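Local structure of proline dehydrogenase (Bradyrhizobium japonicum USDA 110, 3HAZ) at residues 382-387 with 392-397; 404-409 with 413-418; 766-771 with 895-900. The protein probably oxidizes proline to glutamate in two steps, as a bifunctional flavoenzyme that joins an FAD-dependent proline dehydrogenase to an NAD-dependent 1-pyrroline-5-carboxylate dehydrogenase. All coordinates share one frame; numbering follows the deposited sequence.

Interaction 1 (382-387 with 392-397). With FAD (flavin-adenine dinucleotide), chain C.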
loop_
_atom_site.group_PDB
_atom_site.type_symbol
_atom_site.label_atom_id
_atom_site.label_comp_id
_atom_site.label_asym_id
_atom_site.label_seq_id
_atom_site.Cartn_x
_atom_site.Cartn_y
_atom_site.Cartn_z
ATOM N N LYS A 382 -22.483 -17.806 -41.332
ATOM C CA LYS A 382 -23.708 -18.591 -41.329
ATOM C C LYS A 382 -24.660 -18.125 -42.431
ATOM O O LYS A 382 -25.176 -18.933 -43.198
ATOM C CB LYS A 382 -24.381 -18.451 -39.967
ATOM C CG LYS A 382 -25.363 -19.540 -39.593
ATOM C CD LYS A 382 -25.741 -19.379 -38.121
ATOM C CE LYS A 382 -26.943 -20.226 -37.751
ATOM N NZ LYS A 382 -26.644 -21.676 -37.855
ATOM N N LEU A 383 -24.891 -16.818 -42.507
ATOM C CA LEU A 383 -25.816 -16.279 -43.497
ATOM C C LEU A 383 -25.331 -16.505 -44.929
ATOM O O LEU A 383 -26.128 -16.798 -45.818
ATOM C CB LEU A 383 -26.077 -14.793 -43.251
ATOM C CG LEU A 383 -27.042 -14.482 -42.108
ATOM C CD1 LEU A 383 -26.908 -13.020 -41.683
ATOM C CD2 LEU A 383 -28.484 -14.816 -42.510
ATOM N N LEU A 384 -24.028 -16.369 -45.151
ATOM C CA LEU A 384 -23.480 -16.538 -46.491
ATOM C C LEU A 384 -23.753 -17.944 -47.020
ATOM O O LEU A 384 -23.993 -18.132 -48.212
ATOM C CB LEU A 384 -21.981 -16.239 -46.512
ATOM C CG LEU A 384 -21.607 -14.760 -46.409
ATOM C CD1 LEU A 384 -20.121 -14.590 -46.145
ATOM C CD2 LEU A 384 -22.032 -13.988 -47.664
ATOM N N ALA A 385 -23.724 -18.925 -46.125
ATOM C CA ALA A 385 -23.937 -20.316 -46.516
ATOM C C ALA A 385 -25.420 -20.622 -46.717
ATOM O O ALA A 385 -25.776 -21.723 -47.133
ATOM C CB ALA A 385 -23.326 -21.260 -45.482
ATOM N N LEU A 386 -26.277 -19.644 -46.423
ATOM C CA LEU A 386 -27.720 -19.794 -46.612
ATOM C C LEU A 386 -28.194 -19.186 -47.941
ATOM O O LEU A 386 -29.377 -19.258 -48.284
ATOM C CB LEU A 386 -28.495 -19.204 -45.419
ATOM C CG LEU A 386 -28.307 -19.924 -44.073
ATOM C CD1 LEU A 386 -29.055 -19.218 -42.937
ATOM C CD2 LEU A 386 -28.730 -21.386 -44.170
ATOM N N ARG A 387 -27.268 -18.579 -48.682
ATOM C CA ARG A 387 -27.533 -18.190 -50.061
ATOM C C ARG A 387 -27.835 -19.465 -50.856
ATOM O O ARG A 387 -27.272 -20.520 -50.559
ATOM C CB ARG A 387 -26.319 -17.469 -50.654
ATOM C CG ARG A 387 -25.969 -16.153 -49.964
ATOM C CD ARG A 387 -24.705 -15.546 -50.550
ATOM N NE ARG A 387 -23.523 -16.347 -50.237
ATOM C CZ ARG A 387 -22.313 -16.131 -50.746
ATOM N NH1 ARG A 387 -22.121 -15.139 -51.606
ATOM N NH2 ARG A 387 -21.293 -16.908 -50.399
ATOM N N PRO A 392 -28.158 -12.025 -47.725
ATOM C CA PRO A 392 -27.641 -11.323 -46.545
ATOM C C PRO A 392 -27.286 -9.876 -46.852
ATOM O O PRO A 392 -26.816 -9.568 -47.948
ATOM C CB PRO A 392 -26.368 -12.107 -46.184
ATOM C CG PRO A 392 -26.413 -13.371 -47.003
ATOM C CD PRO A 392 -27.202 -13.020 -48.236
ATOM N N GLN A 393 -27.525 -9.004 -45.880
ATOM C CA GLN A 393 -27.203 -7.590 -45.986
ATOM C C GLN A 393 -26.426 -7.212 -44.733
ATOM O O GLN A 393 -26.971 -7.213 -43.633
ATOM C CB GLN A 393 -28.479 -6.754 -46.066
ATOM C CG GLN A 393 -29.497 -7.250 -47.097
ATOM C CD GLN A 393 -30.883 -6.662 -46.872
ATOM O OE1 GLN A 393 -31.549 -6.970 -45.884
ATOM N NE2 GLN A 393 -31.315 -5.807 -47.786
ATOM N N PHE A 394 -25.149 -6.904 -44.897
ATOM C CA PHE A 394 -24.291 -6.661 -43.749
ATOM C C PHE A 394 -24.173 -5.167 -43.517
ATOM O O PHE A 394 -23.445 -4.477 -44.220
ATOM C CB PHE A 394 -22.924 -7.315 -43.963
ATOM C CG PHE A 394 -23.011 -8.788 -44.265
ATOM C CD1 PHE A 394 -23.321 -9.697 -43.262
ATOM C CD2 PHE A 394 -22.816 -9.261 -45.553
ATOM C CE1 PHE A 394 -23.423 -11.052 -43.537
ATOM C CE2 PHE A 394 -22.912 -10.613 -45.835
ATOM C CZ PHE A 394 -23.215 -11.512 -44.824
ATOM N N ALA A 395 -24.933 -4.674 -42.548
ATOM C CA ALA A 395 -24.909 -3.268 -42.194
ATOM C C ALA A 395 -23.825 -3.034 -41.151
ATOM O O ALA A 395 -23.906 -3.545 -40.036
ATOM C CB ALA A 395 -26.276 -2.836 -41.657
ATOM N N THR A 396 -22.804 -2.272 -41.525
ATOM C CA THR A 396 -21.698 -1.971 -40.628
ATOM C C THR A 396 -20.857 -0.864 -41.233
ATOM O O THR A 396 -20.747 -0.759 -42.455
ATOM C CB THR A 396 -20.803 -3.211 -40.394
ATOM O OG1 THR A 396 -19.636 -2.829 -39.655
ATOM C CG2 THR A 396 -20.371 -3.816 -41.724
ATOM N N HIS A 397 -20.255 -0.039 -40.386
ATOM C CA HIS A 397 -19.308 0.963 -40.876
ATOM C C HIS A 397 -17.888 0.647 -40.401
ATOM O O HIS A 397 -17.003 1.504 -40.416
ATOM C CB HIS A 397 -19.725 2.371 -40.445
ATOM C CG HIS A 397 -21.165 2.687 -40.720
ATOM N ND1 HIS A 397 -22.087 2.887 -39.715
ATOM C CD2 HIS A 397 -21.838 2.843 -41.885
ATOM C CE1 HIS A 397 -23.267 3.149 -40.249
ATOM N NE2 HIS A 397 -23.143 3.123 -41.565
HETATM P PA FAD C . -18.546 -0.879 -34.508
HETATM O O1A FAD C . -17.751 0.410 -33.896
HETATM O O2A FAD C . -17.644 -1.883 -35.070
HETATM O O5B FAD C . -19.400 -1.576 -33.314
HETATM C C5B FAD C . -20.247 -0.764 -32.552
HETATM C C4B FAD C . -21.172 -1.639 -31.697
HETATM O O4B FAD C . -20.615 -2.892 -31.018
HETATM C C3B FAD C . -22.385 -1.267 -31.091
HETATM O O3B FAD C . -23.319 -0.514 -31.845
HETATM C C2B FAD C . -22.804 -2.496 -30.325
HETATM O O2B FAD C . -23.819 -3.298 -30.899
HETATM C C1B FAD C . -21.538 -3.203 -29.996
HETATM N N9A FAD C . -20.895 -2.900 -28.730
HETATM C C8A FAD C . -20.345 -1.694 -28.307
HETATM N N7A FAD C . -19.807 -1.896 -27.065
HETATM C C5A FAD C . -20.027 -3.250 -26.720
HETATM C C6A FAD C . -19.674 -4.056 -25.499
HETATM N N6A FAD C . -18.971 -3.439 -24.380
HETATM N N1A FAD C . -19.991 -5.331 -25.431
HETATM C C2A FAD C . -20.659 -5.955 -26.502
HETATM N N3A FAD C . -21.001 -5.181 -27.673
HETATM C C4A FAD C . -20.667 -3.852 -27.743
HETATM N N1 FAD C . -29.289 -2.059 -34.835
HETATM C C2 FAD C . -30.376 -2.617 -34.208
HETATM O O2 FAD C . -30.293 -2.958 -32.876
HETATM N N3 FAD C . -31.604 -2.797 -34.931
HETATM C C4 FAD C . -31.693 -2.419 -36.241
HETATM O O4 FAD C . -32.869 -2.656 -36.965
HETATM C C4X FAD C . -30.555 -1.840 -36.902
HETATM N N5 FAD C . -30.634 -1.429 -38.338
HETATM C C5X FAD C . -29.504 -0.854 -38.969
HETATM C C6 FAD C . -29.587 -0.443 -40.378
HETATM C C7 FAD C . -28.456 0.125 -41.007
HETATM C C7M FAD C . -28.561 0.567 -42.458
HETATM C C8 FAD C . -27.191 0.302 -40.256
HETATM C C8M FAD C . -25.946 0.922 -40.912
HETATM C C9 FAD C . -27.116 -0.092 -38.909
HETATM C C9A FAD C . -28.293 -0.678 -38.242
HETATM N N10 FAD C . -28.223 -1.089 -36.838
HETATM C C10 FAD C . -29.381 -1.674 -36.202
HETATM C "C1'" FAD C . -26.935 -1.093 -36.073
HETATM C "C2'" FAD C . -26.622 0.184 -35.251
HETATM O "O2'" FAD C . -27.458 1.255 -35.675
HETATM C "C3'" FAD C . -25.124 0.505 -35.376
HETATM O "O3'" FAD C . -24.860 1.114 -36.635
HETATM C "C4'" FAD C . -24.211 -0.764 -35.224
HETATM O "O4'" FAD C . -24.478 -1.616 -34.165
HETATM C "C5'" FAD C . -22.703 -0.409 -35.313
HETATM O "O5'" FAD C . -21.901 -1.503 -35.729
HETATM P P FAD C . -20.522 -1.163 -36.585
HETATM O O1P FAD C . -19.813 -2.587 -37.084
HETATM O O2P FAD C . -20.848 -0.282 -37.713
HETATM O O3P FAD C . -19.576 -0.263 -35.604
#
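Pro392 packs against Leu383 and Arg387, joining helix 369-384 and the turn after it to strand 390-395. Pro392 CB lies 4.0 Å from Leu383 CB. The proline ring is also in van der Waals contact with the Leu383 carbonyl oxygen, Pro392 CG to Leu383 O being 3.6 Å. The Arg387 chain crosses the proline ring at about a right angle, with Arg387 CG 3.8 Å from Pro392 CD. Phe394 meets Leu384 at the edge of its ring, where Leu384 CD2 comes 3.9 Å from Phe394 CE2. Leu383 CD1 approaches the same ring obliquely and less closely.

The polar contacts lie at the two ends. At the turn 384-387, Arg387 NE donates to Leu384 O (2.7 Å, N-H...O 165°). The oxygen is met in the carbonyl plane, on a lone pair, and lies nearly in the guanidinium plane. A bend at chi3 (-68°) turns the Arg387 chain back to reach it. Leu384 CD2 sits over the centre of one guanidinium face, so this methyl serves both Phe394 and Arg387.

At the far end, FAD is gripped through its pyrophosphate. Thr396 OG1 donates to FAD O1P (2.6 Å), and it also pairs with Asn398 N. His397 N points almost straight at FAD O2P, at 2.7 Å. The neighbouring Ala395 CB packs 3.6 Å from FAD C8, on the dimethylbenzene end of the flavin. His397 NE2 is held by Leu420 N.

Helix 369-384 leads through this turn into strand 390-395 of the TIM-type barrel, whose C-terminal end meets the FAD.

Interaction 2 (404-409 with 413-418)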
loop_
_atom_site.group_PDB
_atom_site.type_symbol
_atom_site.label_atom_id
_atom_site.label_comp_id
_atom_site.label_asym_id
_atom_site.label_seq_id
_atom_site.Cartn_x
_atom_site.Cartn_y
_atom_site.Cartn_z
ATOM N N THR A 404 -13.421 -8.508 -43.552
ATOM C CA THR A 404 -13.466 -9.889 -43.091
ATOM C C THR A 404 -14.653 -10.630 -43.701
ATOM O O THR A 404 -14.533 -11.792 -44.090
ATOM C CB THR A 404 -13.511 -9.967 -41.556
ATOM O OG1 THR A 404 -12.333 -9.355 -41.016
ATOM C CG2 THR A 404 -13.590 -11.420 -41.085
ATOM N N VAL A 405 -15.794 -9.954 -43.796
ATOM C CA VAL A 405 -16.971 -10.556 -44.420
ATOM C C VAL A 405 -16.732 -10.778 -45.910
ATOM O O VAL A 405 -17.143 -11.794 -46.470
ATOM C CB VAL A 405 -18.251 -9.709 -44.198
ATOM C CG1 VAL A 405 -19.394 -10.225 -45.060
ATOM C CG2 VAL A 405 -18.642 -9.717 -42.724
ATOM N N LEU A 406 -16.061 -9.828 -46.552
ATOM C CA LEU A 406 -15.738 -9.964 -47.964
ATOM C C LEU A 406 -14.882 -11.216 -48.211
ATOM O O LEU A 406 -15.177 -12.012 -49.100
ATOM C CB LEU A 406 -15.027 -8.709 -48.477
ATOM C CG LEU A 406 -14.747 -8.635 -49.978
ATOM C CD1 LEU A 406 -16.039 -8.747 -50.788
ATOM C CD2 LEU A 406 -14.015 -7.345 -50.309
ATOM N N GLU A 407 -13.832 -11.393 -47.414
ATOM C CA GLU A 407 -12.955 -12.554 -47.565
ATOM C C GLU A 407 -13.726 -13.866 -47.431
ATOM O O GLU A 407 -13.503 -14.810 -48.189
ATOM C CB GLU A 407 -11.812 -12.514 -46.550
ATOM C CG GLU A 407 -11.058 -13.838 -46.398
ATOM C CD GLU A 407 -10.312 -14.255 -47.665
ATOM O OE1 GLU A 407 -9.816 -13.367 -48.393
ATOM O OE2 GLU A 407 -10.215 -15.475 -47.927
ATOM N N MET A 408 -14.637 -13.920 -46.468
ATOM C CA MET A 408 -15.409 -15.130 -46.229
ATOM C C MET A 408 -16.409 -15.403 -47.348
ATOM O O MET A 408 -16.787 -16.548 -47.580
ATOM C CB MET A 408 -16.126 -15.052 -44.884
ATOM C CG MET A 408 -15.179 -14.973 -43.701
ATOM S SD MET A 408 -16.031 -15.252 -42.146
ATOM C CE MET A 408 -17.515 -14.288 -42.409
ATOM N N ALA A 409 -16.832 -14.350 -48.038
ATOM C CA ALA A 409 -17.761 -14.497 -49.154
ATOM C C ALA A 409 -17.114 -15.239 -50.316
ATOM O O ALA A 409 -17.795 -15.930 -51.074
ATOM C CB ALA A 409 -18.264 -13.139 -49.616
ATOM N N SER A 413 -21.197 -11.907 -55.044
ATOM C CA SER A 413 -22.566 -12.122 -55.488
ATOM C C SER A 413 -23.483 -12.661 -54.393
ATOM O O SER A 413 -23.072 -13.470 -53.560
ATOM C CB SER A 413 -22.580 -13.084 -56.678
ATOM O OG SER A 413 -22.050 -14.348 -56.307
ATOM N N GLY A 414 -24.737 -12.225 -54.416
ATOM C CA GLY A 414 -25.760 -12.806 -53.563
ATOM C C GLY A 414 -25.820 -12.215 -52.169
ATOM O O GLY A 414 -26.474 -12.768 -51.288
ATOM N N PHE A 415 -25.130 -11.096 -51.970
ATOM C CA PHE A 415 -25.211 -10.349 -50.715
ATOM C C PHE A 415 -24.898 -8.872 -50.969
ATOM O O PHE A 415 -24.462 -8.497 -52.064
ATOM C CB PHE A 415 -24.259 -10.938 -49.660
ATOM C CG PHE A 415 -22.800 -10.685 -49.946
ATOM C CD1 PHE A 415 -22.133 -9.633 -49.338
ATOM C CD2 PHE A 415 -22.098 -11.499 -50.826
ATOM C CE1 PHE A 415 -20.792 -9.397 -49.599
ATOM C CE2 PHE A 415 -20.760 -11.266 -51.096
ATOM C CZ PHE A 415 -20.105 -10.215 -50.482
ATOM N N GLU A 416 -25.142 -8.033 -49.970
ATOM C CA GLU A 416 -24.766 -6.627 -50.060
ATOM C C GLU A 416 -24.248 -6.158 -48.709
ATOM O O GLU A 416 -24.406 -6.847 -47.694
ATOM C CB GLU A 416 -25.969 -5.766 -50.488
ATOM C CG GLU A 416 -27.016 -5.600 -49.376
ATOM C CD GLU A 416 -28.272 -4.861 -49.815
ATOM O OE1 GLU A 416 -28.495 -4.722 -51.035
ATOM O OE2 GLU A 416 -29.049 -4.434 -48.928
ATOM N N PHE A 417 -23.607 -4.995 -48.708
ATOM C CA PHE A 417 -23.323 -4.290 -47.471
ATOM C C PHE A 417 -24.345 -3.160 -47.334
ATOM O O PHE A 417 -25.005 -2.791 -48.306
ATOM C CB PHE A 417 -21.897 -3.730 -47.474
ATOM C CG PHE A 417 -20.832 -4.790 -47.406
ATOM C CD1 PHE A 417 -20.165 -5.195 -48.553
ATOM C CD2 PHE A 417 -20.516 -5.394 -46.198
ATOM C CE1 PHE A 417 -19.191 -6.182 -48.496
ATOM C CE2 PHE A 417 -19.544 -6.382 -46.130
ATOM C CZ PHE A 417 -18.880 -6.777 -47.281
ATOM N N GLN A 418 -24.470 -2.606 -46.134
ATOM C CA GLN A 418 -25.325 -1.437 -45.933
ATOM C C GLN A 418 -24.660 -0.398 -45.046
ATOM O O GLN A 418 -23.751 -0.706 -44.267
ATOM C CB GLN A 418 -26.667 -1.822 -45.320
ATOM C CG GLN A 418 -27.426 -2.885 -46.062
ATOM C CD GLN A 418 -28.804 -3.095 -45.486
ATOM O OE1 GLN A 418 -29.043 -2.809 -44.308
ATOM N NE2 GLN A 418 -29.731 -3.590 -46.315
#
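Ala409 and Leu406 reach the Phe415 ring from different directions. Leu406 CD1 lies at the ring edge, near its plane, 4.3 Å from Phe415 CZ. Ala409 CB comes in obliquely and is the closest, at 3.5 Å from Phe415 CE2. A second edge contact is made within the strand segment by Phe417 CE1, which lies in the plane of the Phe415 ring. The Phe417 ring has the backbone Leu406 N at its edge, 4.2 Å from Phe417 CZ. Val405 CG1 approaches this ring obliquely, 4.0 Å from Phe417 CE2. Neither ring is stacked flat on the helix segment; both turn rim atoms toward it.

The side chains of Val405 and Phe417 run antiparallel alongside each other. Val405 holds CG1 anti to its backbone N (chi1 170°), which sends this methyl toward the CE2-CZ rim. Phe415 takes a chi1 of 71°, with CG between its N and carbonyl carbon, which brings its CE2-CZ side against Ala409 CB.

Glu416 and Gln418, which alternate with the two phenylalanines along the segment, do not touch the helix. Gln418 NE2 donates to Glu416 OE2 (2.8 Å) in a nearly straight bond that lies in the amide plane. Arg441 NE, in a salt bridge, and Gln393 NE2 also reach Glu416 OE2, making three donors. Gln418 OE1 in turn takes Arg341 NE, and Arg341 is an FAD-binding residue.

The contact closes the beta-alpha-beta unit of strand 390-395, helix 399-409 and strand 416-420. Val405 also touches Ala380 of helix 369-384, Leu406 reaches the loop residues His435 and Ile438, and Glu407 pairs with Arg38 of helix 33-50.

Interaction 3 (766-771 with 895-900)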
loop_
_atom_site.group_PDB
_atom_site.type_symbol
_atom_site.label_atom_id
_atom_site.label_comp_id
_atom_site.label_asym_id
_atom_site.label_seq_id
_atom_site.Cartn_x
_atom_site.Cartn_y
_atom_site.Cartn_z
ATOM N N ALA A 766 -45.688 16.343 -7.562
ATOM C CA ALA A 766 -45.679 17.079 -8.818
ATOM C C ALA A 766 -44.599 16.570 -9.753
ATOM O O ALA A 766 -43.633 15.934 -9.326
ATOM C CB ALA A 766 -45.465 18.571 -8.556
ATOM N N MET A 767 -44.779 16.855 -11.037
ATOM C CA MET A 767 -43.711 16.729 -12.015
ATOM C C MET A 767 -43.619 18.033 -12.796
ATOM O O MET A 767 -44.636 18.633 -13.134
ATOM C CB MET A 767 -43.955 15.568 -12.979
ATOM C CG MET A 767 -42.942 15.528 -14.124
ATOM S SD MET A 767 -43.170 14.154 -15.271
ATOM C CE MET A 767 -42.640 12.758 -14.277
ATOM N N ILE A 768 -42.398 18.475 -13.071
ATOM C CA ILE A 768 -42.196 19.634 -13.926
ATOM C C ILE A 768 -41.546 19.177 -15.226
ATOM O O ILE A 768 -40.476 18.562 -15.215
ATOM C CB ILE A 768 -41.321 20.695 -13.245
ATOM C CG1 ILE A 768 -41.916 21.087 -11.888
ATOM C CG2 ILE A 768 -41.158 21.916 -14.145
ATOM C CD1 ILE A 768 -41.036 22.041 -11.091
ATOM N N ALA A 769 -42.219 19.438 -16.342
ATOM C CA ALA A 769 -41.677 19.108 -17.658
ATOM C C ALA A 769 -41.589 20.365 -18.527
ATOM O O ALA A 769 -42.601 21.036 -18.743
ATOM C CB ALA A 769 -42.541 18.042 -18.340
ATOM N N ASP A 770 -40.388 20.691 -19.009
ATOM C CA ASP A 770 -40.220 21.847 -19.897
ATOM C C ASP A 770 -40.141 21.413 -21.355
ATOM O O ASP A 770 -40.213 20.220 -21.650
ATOM C CB ASP A 770 -39.017 22.722 -19.486
ATOM C CG ASP A 770 -37.670 22.050 -19.717
ATOM O OD1 ASP A 770 -37.545 21.164 -20.590
ATOM O OD2 ASP A 770 -36.708 22.442 -19.025
ATOM N N ALA A 771 -39.997 22.377 -22.261
ATOM C CA ALA A 771 -40.094 22.093 -23.692
ATOM C C ALA A 771 -38.867 21.409 -24.293
ATOM O O ALA A 771 -38.877 21.052 -25.475
ATOM C CB ALA A 771 -40.437 23.364 -24.475
ATOM N N VAL A 895 -51.384 21.242 -14.962
ATOM C CA VAL A 895 -51.373 22.693 -15.076
ATOM C C VAL A 895 -50.329 23.090 -16.130
ATOM O O VAL A 895 -49.182 22.647 -16.068
ATOM C CB VAL A 895 -51.006 23.350 -13.729
ATOM C CG1 VAL A 895 -50.786 24.847 -13.904
ATOM C CG2 VAL A 895 -52.076 23.072 -12.687
ATOM N N ARG A 896 -50.713 23.908 -17.104
ATOM C CA ARG A 896 -49.723 24.405 -18.060
ATOM C C ARG A 896 -49.197 25.757 -17.586
ATOM O O ARG A 896 -49.902 26.490 -16.900
ATOM C CB ARG A 896 -50.286 24.460 -19.492
ATOM C CG ARG A 896 -51.397 25.476 -19.733
ATOM C CD ARG A 896 -51.916 25.371 -21.160
ATOM N NE ARG A 896 -52.827 24.242 -21.321
ATOM C CZ ARG A 896 -53.017 23.584 -22.459
ATOM N NH1 ARG A 896 -53.877 22.574 -22.501
ATOM N NH2 ARG A 896 -52.349 23.930 -23.554
ATOM N N TYR A 897 -47.949 26.077 -17.917
ATOM C CA TYR A 897 -47.344 27.309 -17.416
ATOM C C TYR A 897 -46.421 27.974 -18.440
ATOM O O TYR A 897 -45.893 27.319 -19.345
ATOM C CB TYR A 897 -46.581 27.051 -16.099
ATOM C CG TYR A 897 -45.286 26.281 -16.275
ATOM C CD1 TYR A 897 -44.056 26.939 -16.281
ATOM C CD2 TYR A 897 -45.293 24.902 -16.449
ATOM C CE1 TYR A 897 -42.868 26.242 -16.453
ATOM C CE2 TYR A 897 -44.114 24.196 -16.621
ATOM C CZ TYR A 897 -42.903 24.870 -16.622
ATOM O OH TYR A 897 -41.729 24.172 -16.797
ATOM N N ARG A 898 -46.232 29.281 -18.277
ATOM C CA ARG A 898 -45.295 30.048 -19.087
ATOM C C ARG A 898 -43.896 29.936 -18.488
ATOM O O ARG A 898 -43.737 29.996 -17.270
ATOM C CB ARG A 898 -45.729 31.515 -19.154
ATOM N N PRO A 899 -42.877 29.772 -19.345
ATOM C CA PRO A 899 -41.489 29.548 -18.919
ATOM C C PRO A 899 -40.995 30.615 -17.951
ATOM O O PRO A 899 -40.185 30.321 -17.072
ATOM C CB PRO A 899 -40.706 29.638 -20.232
ATOM C CG PRO A 899 -41.697 29.255 -21.276
ATOM C CD PRO A 899 -43.002 29.822 -20.810
ATOM N N GLU A 900 -41.485 31.838 -18.108
ATOM C CA GLU A 900 -41.068 32.930 -17.240
ATOM C C GLU A 900 -41.725 32.840 -15.861
ATOM O O GLU A 900 -41.387 33.605 -14.959
ATOM C CB GLU A 900 -41.363 34.289 -17.889
ATOM C CG GLU A 900 -42.843 34.625 -18.028
ATOM C CD GLU A 900 -43.437 34.179 -19.358
ATOM O OE1 GLU A 900 -42.807 33.346 -20.052
ATOM O OE2 GLU A 900 -44.537 34.674 -19.707
#
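Tyr897 makes the whole contact from its side, meeting Ile768, Ala769 and Asp770, and its hydroxyl end does most of the touching. Its chi1 is 72°, which puts CG in the crowded position between the backbone N and the carbonyl carbon. From there the ring extends toward segment 766-771 and bridges a wide backbone gap. Ile768 CA is 9.7 Å from Val895 CA, and Ala769 CA is 9.6 Å from Arg896 CA.

Ile768 meets the tyrosine at about a right angle. Its CG2 is anti to the backbone N, while CG1 lies anti to the carbonyl carbon (chi1 -55°). The CG2 branch is the one that touches, 3.5 Å from Tyr897 OH and 4.2 Å from Tyr897 CZ. It comes at the ring obliquely. Ile768 also touches Val905 and Ile909 of helix 902-911, and Tyr897 shares Val905.

Asp770 offers its CB, 4.1 Å from Tyr897 OH. Its carboxylate is bonded elsewhere: OD2 to Ser922 OG and OD1 to Thr772 OG1. Ala769 O stands 3.8 Å from Tyr897 OH, too far for a hydrogen bond.

Strand 797-803 runs between the two strands in the seven-stranded mixed sheet of the aldehyde dehydrogenase part. Tyr897 touches Gln803 of that strand. Gln803 OE1 receives Ala771 N.

The chemistry is that of van der Waals contact. A phenol oxygen rests against a methyl and a methylene, and the polar groups of Asp770 have other partners. Tyr897 reaches past strand 797-803 and packs its ring end on Ile768 and Asp770, joining two strands that are not neighbours in the sheet.

Interactions 1 and 2 follow one another along the chain and belong to one barrel. Their centres are 6 Å apart, and strands 390-395 and 416-420 are neighbours in its parallel sheet. Phe394 O and Gln418 N probably share a hydrogen bond across them (2.9 Å), as do Gln393 NE2 and Glu416 OE2 (2.9 Å). Helix 399-409 links the two strands. Interaction 3 comes much later, in the mixed sheet of the aldehyde dehydrogenase part. Its centre lies about 49 Å from that of interaction 1 and about 52 Å from that of interaction 2. The contacts thus sample the two catalytic halves: the first pair borders the FAD site, and the third lies away from the annotated sites.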